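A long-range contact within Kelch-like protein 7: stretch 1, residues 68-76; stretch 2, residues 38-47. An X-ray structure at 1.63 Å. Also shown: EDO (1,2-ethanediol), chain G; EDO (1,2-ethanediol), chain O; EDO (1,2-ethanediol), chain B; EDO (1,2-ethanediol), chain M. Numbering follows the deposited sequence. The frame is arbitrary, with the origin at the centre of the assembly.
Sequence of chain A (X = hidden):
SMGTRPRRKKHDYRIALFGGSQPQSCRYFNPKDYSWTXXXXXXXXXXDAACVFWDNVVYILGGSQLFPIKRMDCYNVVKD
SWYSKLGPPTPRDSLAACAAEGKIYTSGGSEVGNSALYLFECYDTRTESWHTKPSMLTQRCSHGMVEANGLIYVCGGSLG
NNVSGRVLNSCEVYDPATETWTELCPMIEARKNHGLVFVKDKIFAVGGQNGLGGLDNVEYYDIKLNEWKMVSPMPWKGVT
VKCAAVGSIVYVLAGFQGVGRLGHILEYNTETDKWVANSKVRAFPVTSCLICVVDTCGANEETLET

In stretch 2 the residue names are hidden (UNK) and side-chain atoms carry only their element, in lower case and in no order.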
# COMPACT_ATOMS: atom_id res chain seq x y z
N PRO A 68 19.32 -1.09 -6.99
CA PRO A 68 18.26 -0.18 -6.52
C PRO A 68 17.90 0.85 -7.61
O PRO A 68 18.80 1.38 -8.27
CB PRO A 68 18.91 0.50 -5.31
CG PRO A 68 20.00 -0.45 -4.89
CD PRO A 68 20.50 -1.06 -6.11
N ILE A 69 16.61 1.09 -7.80
CA ILE A 69 16.16 2.02 -8.86
C ILE A 69 16.10 3.45 -8.32
O ILE A 69 15.54 3.70 -7.23
CB ILE A 69 14.81 1.61 -9.43
CG1 ILE A 69 14.88 0.21 -10.02
CG2 ILE A 69 14.37 2.60 -10.48
CD1 ILE A 69 13.51 -0.43 -10.16
N LYS A 70 16.66 4.39 -9.09
CA LYS A 70 16.76 5.78 -8.66
C LYS A 70 15.74 6.70 -9.36
O LYS A 70 15.62 7.86 -9.02
CB LYS A 70 18.18 6.30 -8.92
CG LYS A 70 19.27 5.45 -8.25
CD LYS A 70 20.62 6.14 -8.34
CE LYS A 70 21.73 5.20 -7.87
NZ LYS A 70 23.07 5.78 -8.04
N ARG A 71 15.03 6.15 -10.34
CA ARG A 71 14.04 6.87 -11.10
C ARG A 71 12.63 6.62 -10.55
O ARG A 71 12.32 5.52 -10.12
CB ARG A 71 14.08 6.32 -12.51
CG ARG A 71 13.28 7.06 -13.50
CD ARG A 71 13.45 6.41 -14.89
NE ARG A 71 12.78 5.13 -14.96
CZ ARG A 71 13.35 3.93 -15.01
NH1 ARG A 71 14.68 3.79 -15.08
NH2 ARG A 71 12.59 2.86 -15.02
N MET A 72 11.77 7.65 -10.65
CA MET A 72 10.33 7.53 -10.31
C MET A 72 9.58 7.56 -11.62
O MET A 72 9.74 8.49 -12.41
CB MET A 72 9.92 8.74 -9.44
CG MET A 72 8.47 8.85 -9.08
SD MET A 72 8.30 9.92 -7.61
CE MET A 72 8.68 11.51 -8.31
N ASP A 73 8.79 6.53 -11.88
CA ASP A 73 7.99 6.48 -13.11
C ASP A 73 6.58 6.94 -12.81
O ASP A 73 6.00 6.56 -11.78
CB ASP A 73 8.06 5.09 -13.71
CG ASP A 73 9.43 4.74 -14.20
OD1 ASP A 73 10.12 5.65 -14.78
OD2 ASP A 73 9.86 3.57 -14.01
N CYS A 74 6.03 7.77 -13.68
CA CYS A 74 4.78 8.48 -13.41
C CYS A 74 3.82 8.22 -14.54
O CYS A 74 4.17 8.41 -15.72
CB CYS A 74 5.04 9.96 -13.27
SG CYS A 74 6.39 10.43 -12.13
N TYR A 75 2.61 7.83 -14.19
CA TYR A 75 1.58 7.57 -15.18
C TYR A 75 0.45 8.56 -15.02
O TYR A 75 -0.23 8.57 -13.99
CB TYR A 75 1.06 6.17 -15.02
CG TYR A 75 -0.05 5.81 -15.98
CD1 TYR A 75 0.19 5.76 -17.36
CD2 TYR A 75 -1.33 5.50 -15.51
CE1 TYR A 75 -0.84 5.42 -18.24
CE2 TYR A 75 -2.36 5.13 -16.40
CZ TYR A 75 -2.11 5.10 -17.74
OH TYR A 75 -3.09 4.78 -18.61
N ASN A 76 0.27 9.41 -16.04
CA ASN A 76 -0.83 10.33 -16.07
C ASN A 76 -2.08 9.57 -16.56
O ASN A 76 -2.15 9.13 -17.72
CB ASN A 76 -0.52 11.52 -16.96
CG ASN A 76 -1.62 12.56 -16.90
OD1 ASN A 76 -2.77 12.26 -17.18
ND2 ASN A 76 -1.28 13.79 -16.49
N UNK A 38 -6.96 -3.19 -19.60
CA UNK A 38 -5.50 -3.03 -19.75
C UNK A 38 -4.98 -1.58 -19.69
O UNK A 38 -5.60 -0.66 -20.22
o UNK A 38 -5.06 -5.73 -22.21
c UNK A 38 -5.19 -5.18 -21.10
o UNK A 38 -5.42 -5.82 -20.05
c UNK A 38 -5.04 -3.66 -21.07
N UNK A 39 -3.85 -1.40 -19.00
CA UNK A 39 -3.05 -0.18 -19.01
C UNK A 39 -1.73 -0.53 -19.68
O UNK A 39 -1.01 -1.42 -19.21
c UNK A 39 -4.03 0.60 -16.80
c UNK A 39 -1.85 1.55 -17.59
c UNK A 39 -3.81 0.81 -15.30
c UNK A 39 -2.74 0.30 -17.58
N UNK A 40 -1.39 0.16 -20.76
CA UNK A 40 -0.09 -0.03 -21.40
C UNK A 40 1.01 0.57 -20.52
O UNK A 40 0.89 1.70 -20.07
c UNK A 40 -0.07 0.59 -22.79
n UNK A 40 -1.64 1.90 -24.95
n UNK A 40 -0.97 2.73 -27.03
c UNK A 40 -1.04 0.57 -25.11
c UNK A 40 -1.59 2.89 -25.85
n UNK A 40 -2.16 4.05 -25.55
c UNK A 40 -0.99 -0.13 -23.78
N UNK A 41 2.05 -0.22 -20.26
CA UNK A 41 3.20 0.18 -19.43
C UNK A 41 4.47 -0.27 -20.10
O UNK A 41 4.64 -1.46 -20.33
c UNK A 41 3.13 -0.48 -18.08
s UNK A 41 4.51 -0.10 -16.97
N UNK A 42 5.37 0.67 -20.40
CA UNK A 42 6.60 0.33 -21.10
C UNK A 42 7.81 0.07 -20.16
O UNK A 42 8.94 -0.02 -20.61
c UNK A 42 6.45 2.67 -20.97
c UNK A 42 6.85 1.59 -21.91
c UNK A 42 5.27 2.13 -20.20
N UNK A 43 7.54 -0.08 -18.86
CA UNK A 43 8.59 -0.34 -17.85
C UNK A 43 8.45 -1.71 -17.26
O UNK A 43 7.34 -2.18 -16.96
c UNK A 43 7.79 4.32 -17.60
c UNK A 43 8.68 2.11 -17.21
c UNK A 43 8.51 0.70 -16.73
c UNK A 43 9.01 4.71 -18.12
c UNK A 43 9.90 2.54 -17.73
c UNK A 43 10.05 3.83 -18.18
c UNK A 43 7.64 3.02 -17.14
N UNK A 44 9.60 -2.36 -17.07
CA UNK A 44 9.66 -3.70 -16.50
C UNK A 44 9.29 -3.67 -15.02
O UNK A 44 9.40 -2.62 -14.36
o UNK A 44 12.67 -6.17 -19.30
c UNK A 44 12.61 -5.42 -18.30
c UNK A 44 11.37 -4.56 -18.14
o UNK A 44 13.51 -5.36 -17.43
c UNK A 44 11.05 -4.27 -16.69
N UNK A 45 8.88 -4.82 -14.50
CA UNK A 45 8.52 -4.98 -13.12
C UNK A 45 9.65 -4.55 -12.22
O UNK A 45 10.82 -4.85 -12.50
c UNK A 45 7.35 -8.68 -13.34
c UNK A 45 7.19 -7.15 -13.45
n UNK A 45 5.36 -9.20 -12.03
c UNK A 45 8.30 -6.46 -12.79
c UNK A 45 6.84 -9.21 -12.03
N UNK A 46 9.28 -3.88 -11.12
CA UNK A 46 10.19 -3.59 -10.03
C UNK A 46 9.95 -4.58 -8.91
O UNK A 46 8.79 -4.99 -8.66
c UNK A 46 9.90 -2.21 -9.45
c UNK A 46 10.06 0.23 -9.67
n UNK A 46 10.15 1.35 -10.60
n UNK A 46 11.17 2.83 -9.11
c UNK A 46 10.67 2.56 -10.31
c UNK A 46 10.13 -1.08 -10.38
n UNK A 46 10.70 3.49 -11.24
N UNK A 47 11.02 -4.94 -8.21
CA UNK A 47 10.92 -5.72 -6.97
C UNK A 47 10.72 -4.80 -5.77
O UNK A 47 11.52 -3.91 -5.57
c UNK A 47 15.02 -8.39 -7.14
c UNK A 47 12.21 -7.36 -5.47
c UNK A 47 13.61 -7.92 -5.14
n UNK A 47 15.57 -7.17 -7.12
n UNK A 47 14.11 -8.76 -6.22
c UNK A 47 12.20 -6.53 -6.75
n UNK A 47 15.38 -9.25 -8.09
C1 EDO G . 5.56 -3.11 -10.86
O1 EDO G . 6.84 -2.47 -10.90
C2 EDO G . 5.48 -4.12 -9.71
O2 EDO G . 6.44 -5.19 -9.89
C1 EDO O . 18.86 5.36 -12.88
O1 EDO O . 18.70 6.68 -12.35
C2 EDO O . 17.65 4.52 -12.50
O2 EDO O . 17.98 3.52 -11.53
C1 EDO B . 1.04 -3.79 -19.15
O1 EDO B . -0.37 -4.07 -19.29
C2 EDO B . 1.80 -4.10 -20.44
O2 EDO B . 1.74 -3.03 -21.39
C1 EDO M . 9.56 -8.37 -17.87
O1 EDO M . 9.08 -7.72 -19.04
C2 EDO M . 8.60 -8.16 -16.69
O2 EDO M . 7.98 -6.88 -16.74
O HOH W 1 9.12 1.16 -13.26
O HOH W 2 12.68 5.07 -7.31

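Position 38 carries two carbons, the second bearing two oxygens, and lies out of reach of stretch 1; this short carboxylate is Asp38. At position 39 four carbons fork at the first, with one arm two carbons long, and a branch carbon packs against the ring of Tyr75. The beta-branched aliphatic shape identifies Ile39, whose CG2 lies 3.6 Å from Tyr75 CZ in an apolar contact. Position 40 has three carbons, a nitrogen, and a carbon holding two further nitrogens. This guanidinium chain, Arg40, leaves sideways and makes no close side-chain contact with stretch 1.

One carbon followed by sulfur marks position 41 as Cys41, likewise without contact across the stretches. Its backbone is bound by a 1,2-ethanediol, with Cys41 N donating to O2 of EDO (chain B) at 3.0 Å. Three carbons closing onto the backbone nitrogen at position 42 can only be Pro42. Position 43 shows one carbon and a ring of six carbons without a hydroxyl, pointing toward Arg71 and Asp73: Phe43. Asp73 OD1 sits over one face of this ring, 3.6 Å from Phe43 CZ, while Arg71 NH2 approaches Phe43 CD1 to 3.8 Å. Within stretch 2, Phe43 N donates to Cys41 SG at 3.6 Å.

Position 44, three carbons with two oxygens on the third, is Glu44, and position 45, four carbons in a row ending in nitrogen, is Lys45; neither touches stretch 1. Position 46 repeats the guanidinium pattern, but here the chain points toward stretch 1 and its terminal nitrogens reach Arg71 O and Asp73. It is Arg46. The same atom pattern at position 47 gives Arg47, which makes no contact with stretch 1.

Arg46 dominates the contact. Its extended side chain passes Ile69, with Arg46 CG 3.4 Å from Ile69 CD1, and brings the guanidinium edge to the strand. Arg46 NH1 and NH2 both donate to Arg71 O, at 3.1 and 2.8 Å, and NH2 also forms a salt bridge with Asp73 OD2 at 2.9 Å. A water reinforces this pairing, accepting from Arg46 NE at 2.9 Å and donating to Asp73 OD2 at 2.6 Å. Asp73 is shared: its OD1 accepts from Arg71 NE at 2.7 Å, so one carboxylate lies between two arginines whose NH2 atoms, Arg71 NH2 and Arg46 NH2, are 4.3 Å apart. Its negative charge offsets their like charges. The apolar pairing of Ile39 with Tyr75 extends the contact farther along the strand, beyond this polar cluster.

Stretch 2, residues 38-47: DIRCPFEKRR
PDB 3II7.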